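PDB 1OMO: alanine dehydrogenase from Archaeoglobus fulgidus, which catalyses the NAD(+)-dependent oxidative deamination of L-alanine to pyruvate, and the reverse reductive amination, as a homodimer. Local coordinates for the interface of chains A and B. Coordinates in Å, arbitrary orientation; residue numbers count along the deposited sequence, not the author numbering. Chains: chain A/B, alanine dehydrogenase.

Contact 1: the interface of chains A and B. Residues chain A 66, 84, 86; chain B 86, 88, 95, 98, 319-320.
The indole N-H of A:Trp66 is given to the side-chain oxygen of B:Asn88, NE1 to OD1 3.0 Å, and this bond crosses the beta-sandwich dimer interface of an ornithine cyclodeaminase/mu-crystallin family enzyme. On the tryptophan side the aim is good, for OD1 lies almost in the indole plane at the ring's edge. On the amide side the donor arrives from above the carbonyl plane, 51° out of it, and the two flat groups stand 78° apart. Asparagine suits this place because its other end works too: a water bridges ND2 of B:Asn88 (3.1 Å) and the backbone O of A:Trp66 (3.0 Å). The amide is thereby gripped at both ends, directly and through water, which should fix its rotation. A:Trp66 lays its five-membered ring alongside B:Ile86, whose CG2 faces the indole CD1.

Apolar side chains surround this polar pair: the isoleucines and leucine of strand 83-88, the proline and valine of strand 95-100, and the phenylalanines added by the C-terminal loop. A:Ile86 and B:Ile86, the same residue in the two copies, reach toward each other tip to tip, with their CD1 methyls 3.7 Å apart. With chi1 close to -62° in both, CG1 lies beside the backbone N and CD1 points across, and a beta-branched chain fits a strand while still sending one methyl over.

A:Leu84 hides more surface here than its neighbours, and its fork explains why. One branch, CD1, packs against the B:Pro95 ring, CG2 of B:Val98 and CG2 of B:Ile86; its distance to CB of B:Pro95 is 3.8 Å. The other branch, CD2, sits over one face of the B:Phe319 ring, displaced toward the rim, 3.7 Å from the centroid in a CH-pi contact. CB of B:Phe319 lies in turn over the centre of one face of the B:Phe320 ring, so the two aromatics brace each other within chain B.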
loop_
_atom_site.group_PDB
_atom_site.type_symbol
_atom_site.label_atom_id
_atom_site.label_comp_id
_atom_site.label_asym_id
_atom_site.label_seq_id
_atom_site.Cartn_x
_atom_site.Cartn_y
_atom_site.Cartn_z
ATOM N N TRP A 66 5.678 3.217 2.336
ATOM C CA TRP A 66 6.039 2.680 1.017
ATOM C C TRP A 66 7.581 2.757 0.947
ATOM O O TRP A 66 8.150 3.828 0.774
ATOM C CB TRP A 66 5.347 3.535 -0.043
ATOM C CG TRP A 66 5.501 3.150 -1.467
ATOM C CD1 TRP A 66 5.859 3.984 -2.479
ATOM C CD2 TRP A 66 5.165 1.899 -2.080
ATOM N NE1 TRP A 66 5.762 3.345 -3.684
ATOM C CE2 TRP A 66 5.341 2.055 -3.473
ATOM C CE3 TRP A 66 4.741 0.653 -1.588
ATOM C CZ2 TRP A 66 5.094 1.011 -4.397
ATOM C CZ3 TRP A 66 4.496 -0.392 -2.496
ATOM C CH2 TRP A 66 4.680 -0.199 -3.889
ATOM N N LEU A 84 8.793 6.465 2.639
ATOM C CA LEU A 84 7.865 7.565 2.795
ATOM C C LEU A 84 6.636 7.037 3.487
ATOM O O LEU A 84 6.132 5.959 3.134
ATOM C CB LEU A 84 7.437 8.122 1.451
ATOM C CG LEU A 84 8.419 8.984 0.685
ATOM C CD1 LEU A 84 7.727 9.504 -0.607
ATOM C CD2 LEU A 84 8.904 10.121 1.587
ATOM N N ILE A 86 2.701 8.126 4.666
ATOM C CA ILE A 86 1.570 9.018 4.498
ATOM C C ILE A 86 0.751 8.737 5.777
ATOM O O ILE A 86 0.345 7.595 6.031
ATOM C CB ILE A 86 0.705 8.701 3.247
ATOM C CG1 ILE A 86 1.523 8.853 1.947
ATOM C CG2 ILE A 86 -0.487 9.675 3.235
ATOM C CD1 ILE A 86 0.866 8.303 0.671
ATOM N N ILE B 86 2.181 8.016 -4.989
ATOM C CA ILE B 86 3.633 8.159 -4.842
ATOM C C ILE B 86 4.058 7.394 -6.080
ATOM O O ILE B 86 3.687 6.225 -6.233
ATOM C CB ILE B 86 4.206 7.420 -3.582
ATOM C CG1 ILE B 86 3.618 8.020 -2.296
ATOM C CG2 ILE B 86 5.718 7.611 -3.483
ATOM C CD1 ILE B 86 3.983 7.286 -0.989
ATOM N N ASN B 88 7.247 5.978 -8.468
ATOM C CA ASN B 88 8.648 5.611 -8.263
ATOM C C ASN B 88 9.373 5.001 -9.467
ATOM O O ASN B 88 8.753 4.447 -10.385
ATOM C CB ASN B 88 8.753 4.566 -7.144
ATOM C CG ASN B 88 8.024 4.962 -5.870
ATOM O OD1 ASN B 88 6.793 5.084 -5.852
ATOM N ND2 ASN B 88 8.773 5.140 -4.789
ATOM N N PRO B 95 11.348 7.732 -5.034
ATOM C CA PRO B 95 9.989 8.287 -5.215
ATOM C C PRO B 95 10.120 9.595 -6.013
ATOM O O PRO B 95 10.470 10.652 -5.484
ATOM C CB PRO B 95 9.498 8.490 -3.783
ATOM C CG PRO B 95 10.757 8.818 -3.029
ATOM C CD PRO B 95 11.798 7.867 -3.629
ATOM N N VAL B 98 5.095 12.776 -5.610
ATOM C CA VAL B 98 3.979 12.501 -4.709
ATOM C C VAL B 98 2.950 13.467 -5.305
ATOM O O VAL B 98 3.146 14.679 -5.286
ATOM C CB VAL B 98 4.283 12.882 -3.254
ATOM C CG1 VAL B 98 3.078 12.601 -2.383
ATOM C CG2 VAL B 98 5.447 12.054 -2.738
ATOM N N PHE B 319 13.405 14.771 0.453
ATOM C CA PHE B 319 13.045 13.938 1.592
ATOM C C PHE B 319 14.183 13.279 2.332
ATOM O O PHE B 319 14.058 12.985 3.522
ATOM C CB PHE B 319 12.057 12.827 1.185
ATOM C CG PHE B 319 10.628 13.285 1.122
ATOM C CD1 PHE B 319 9.997 13.448 -0.095
ATOM C CD2 PHE B 319 9.933 13.591 2.287
ATOM C CE1 PHE B 319 8.694 13.915 -0.148
ATOM C CE2 PHE B 319 8.623 14.058 2.239
ATOM C CZ PHE B 319 8.009 14.221 1.034
ATOM N N PHE B 320 15.273 13.011 1.632
ATOM C CA PHE B 320 16.378 12.312 2.261
ATOM C C PHE B 320 17.700 13.070 2.322
ATOM O O PHE B 320 17.794 14.146 1.688
ATOM C CB PHE B 320 16.552 10.993 1.547
ATOM C CG PHE B 320 15.250 10.384 1.102
ATOM C CD1 PHE B 320 14.891 10.381 -0.258
ATOM C CD2 PHE B 320 14.396 9.792 2.030
ATOM C CE1 PHE B 320 13.711 9.790 -0.682
ATOM C CE2 PHE B 320 13.199 9.192 1.615
ATOM C CZ PHE B 320 12.857 9.188 0.254
HETATM O O HOH W 1 8.813 5.295 -1.739
#

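Contact 2: the interface of chains A and B. Residues chain A 8, 82-84, 100, 102; chain B 319-320.
A:Gln8 meets the end of the modelled tail of chain B through its backbone: its N donates to the carbonyl O of B:Phe319 over 2.8 Å, pinning the tail just before the last modelled residue. Beyond that peptide, the ring of B:Phe320 is tightly packed against chain A. CG of A:Met82 lies over the centre of one face, 3.9 Å from the centroid, while CB of B:Phe319 covers the opposite face. Methionine suits this place because its flexible, polarisable chain can lie across an aromatic face, and SD comes within 3.8 Å of CE1.

The ring's edge meets oxygens instead. OD1 of A:Asp100 lies in the ring plane, with the carboxylate turned 81° from it, and the backbone O of A:Ala83 is also at the edge; such oxygens would favour the slightly positive ring hydrogens. OD1 also accepts from both N and OG1 of A:Thr102, each at 2.8 Å: the amide comes from above the carboxylate plane, the hydroxyl on the syn lone pair. A:Thr102 OG1 in turn receives the N-H of A:Ala83, its chi1 of -61° setting the hydroxyl between the two. Were A:Asp100 an alanine, the N-H and hydroxyl of A:Thr102 would probably lose their shared acceptor, and the edge of the B:Phe320 ring its carboxylate oxygen.

Whereas the ring is held between two faces, the A:Gln8 side chain is looser: it crosses B:Phe320 at about a right angle, its amide turned 60° from the ring and OE1 3.5 Å from CA, a side touch and not a stack. The site lies where helix 8-12, strand 83-88, the end of strand 95-100 and the start of helix 102-120 come together, and the end of the partner's modelled tail enters it.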
loop_
_atom_site.group_PDB
_atom_site.type_symbol
_atom_site.label_atom_id
_atom_site.label_comp_id
_atom_site.label_asym_id
_atom_site.label_seq_id
_atom_site.Cartn_x
_atom_site.Cartn_y
_atom_site.Cartn_z
ATOM N N GLN A 8 13.787 14.136 6.064
ATOM C CA GLN A 8 14.520 13.269 6.972
ATOM C C GLN A 8 15.208 14.082 8.069
ATOM O O GLN A 8 15.138 13.725 9.248
ATOM C CB GLN A 8 15.556 12.440 6.227
ATOM C CG GLN A 8 16.276 11.444 7.126
ATOM C CD GLN A 8 17.399 10.739 6.415
ATOM O OE1 GLN A 8 17.402 10.636 5.182
ATOM N NE2 GLN A 8 18.362 10.237 7.182
ATOM N N MET A 82 14.878 3.781 1.019
ATOM C CA MET A 82 14.277 5.099 1.138
ATOM C C MET A 82 12.824 4.766 1.486
ATOM O O MET A 82 12.255 3.794 0.978
ATOM C CB MET A 82 14.361 5.866 -0.177
ATOM C CG MET A 82 15.733 6.471 -0.483
ATOM S SD MET A 82 15.853 6.993 -2.234
ATOM C CE MET A 82 16.162 5.392 -2.963
ATOM N N ALA A 83 12.236 5.516 2.409
ATOM C CA ALA A 83 10.847 5.249 2.761
ATOM C C ALA A 83 10.071 6.521 3.011
ATOM O O ALA A 83 10.619 7.517 3.511
ATOM C CB ALA A 83 10.741 4.307 3.980
ATOM N N LEU A 84 8.793 6.465 2.639
ATOM C CA LEU A 84 7.865 7.565 2.795
ATOM C C LEU A 84 6.636 7.037 3.487
ATOM O O LEU A 84 6.132 5.959 3.134
ATOM C CB LEU A 84 7.437 8.122 1.451
ATOM C CG LEU A 84 8.419 8.984 0.685
ATOM C CD1 LEU A 84 7.727 9.504 -0.607
ATOM C CD2 LEU A 84 8.904 10.121 1.587
ATOM N N ASP A 100 9.408 11.529 5.777
ATOM C CA ASP A 100 10.477 10.599 5.514
ATOM C C ASP A 100 10.304 9.528 6.585
ATOM O O ASP A 100 10.082 9.836 7.765
ATOM C CB ASP A 100 11.855 11.221 5.741
ATOM C CG ASP A 100 12.944 10.148 5.872
ATOM O OD1 ASP A 100 13.055 9.344 4.949
ATOM O OD2 ASP A 100 13.672 10.079 6.876
ATOM N N THR A 102 12.639 6.997 6.398
ATOM C CA THR A 102 13.902 6.271 6.222
ATOM C C THR A 102 14.570 6.157 7.571
ATOM O O THR A 102 14.905 5.080 8.028
ATOM C CB THR A 102 14.862 6.961 5.215
ATOM O OG1 THR A 102 14.244 7.031 3.923
ATOM C CG2 THR A 102 16.182 6.143 5.075
ATOM N N PHE B 319 13.405 14.771 0.453
ATOM C CA PHE B 319 13.045 13.938 1.592
ATOM C C PHE B 319 14.183 13.279 2.332
ATOM O O PHE B 319 14.058 12.985 3.522
ATOM C CB PHE B 319 12.057 12.827 1.185
ATOM C CG PHE B 319 10.628 13.285 1.122
ATOM C CD1 PHE B 319 9.997 13.448 -0.095
ATOM C CD2 PHE B 319 9.933 13.591 2.287
ATOM C CE1 PHE B 319 8.694 13.915 -0.148
ATOM C CE2 PHE B 319 8.623 14.058 2.239
ATOM C CZ PHE B 319 8.009 14.221 1.034
ATOM N N PHE B 320 15.273 13.011 1.632
ATOM C CA PHE B 320 16.378 12.312 2.261
ATOM C C PHE B 320 17.700 13.070 2.322
ATOM O O PHE B 320 17.794 14.146 1.688
ATOM C CB PHE B 320 16.552 10.993 1.547
ATOM C CG PHE B 320 15.250 10.384 1.102
ATOM C CD1 PHE B 320 14.891 10.381 -0.258
ATOM C CD2 PHE B 320 14.396 9.792 2.030
ATOM C CE1 PHE B 320 13.711 9.790 -0.682
ATOM C CE2 PHE B 320 13.199 9.192 1.615
ATOM C CZ PHE B 320 12.857 9.188 0.254
#

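Contact 1 and contact 2 adjoin, the centres of their C-alpha atoms about 7 Å apart, and share A:Leu84, B:Phe319 and B:Phe320. Strand 83-88 of chain A serves both, so the strand-to-strand packing of contact 1 continues into the C-terminal clasp of contact 2. The two-fold symmetry gives each a twin with the chains exchanged, so each subunit both lends its tail and receives one, as in the homodimer this protein forms. The centre of contact 2 lies about 8 Å from A:Lys65, the probable proton donor and acceptor of the reaction, and that of contact 1 about 11 Å from B:Lys65; dimerisation may therefore help to steady the catalytic surroundings.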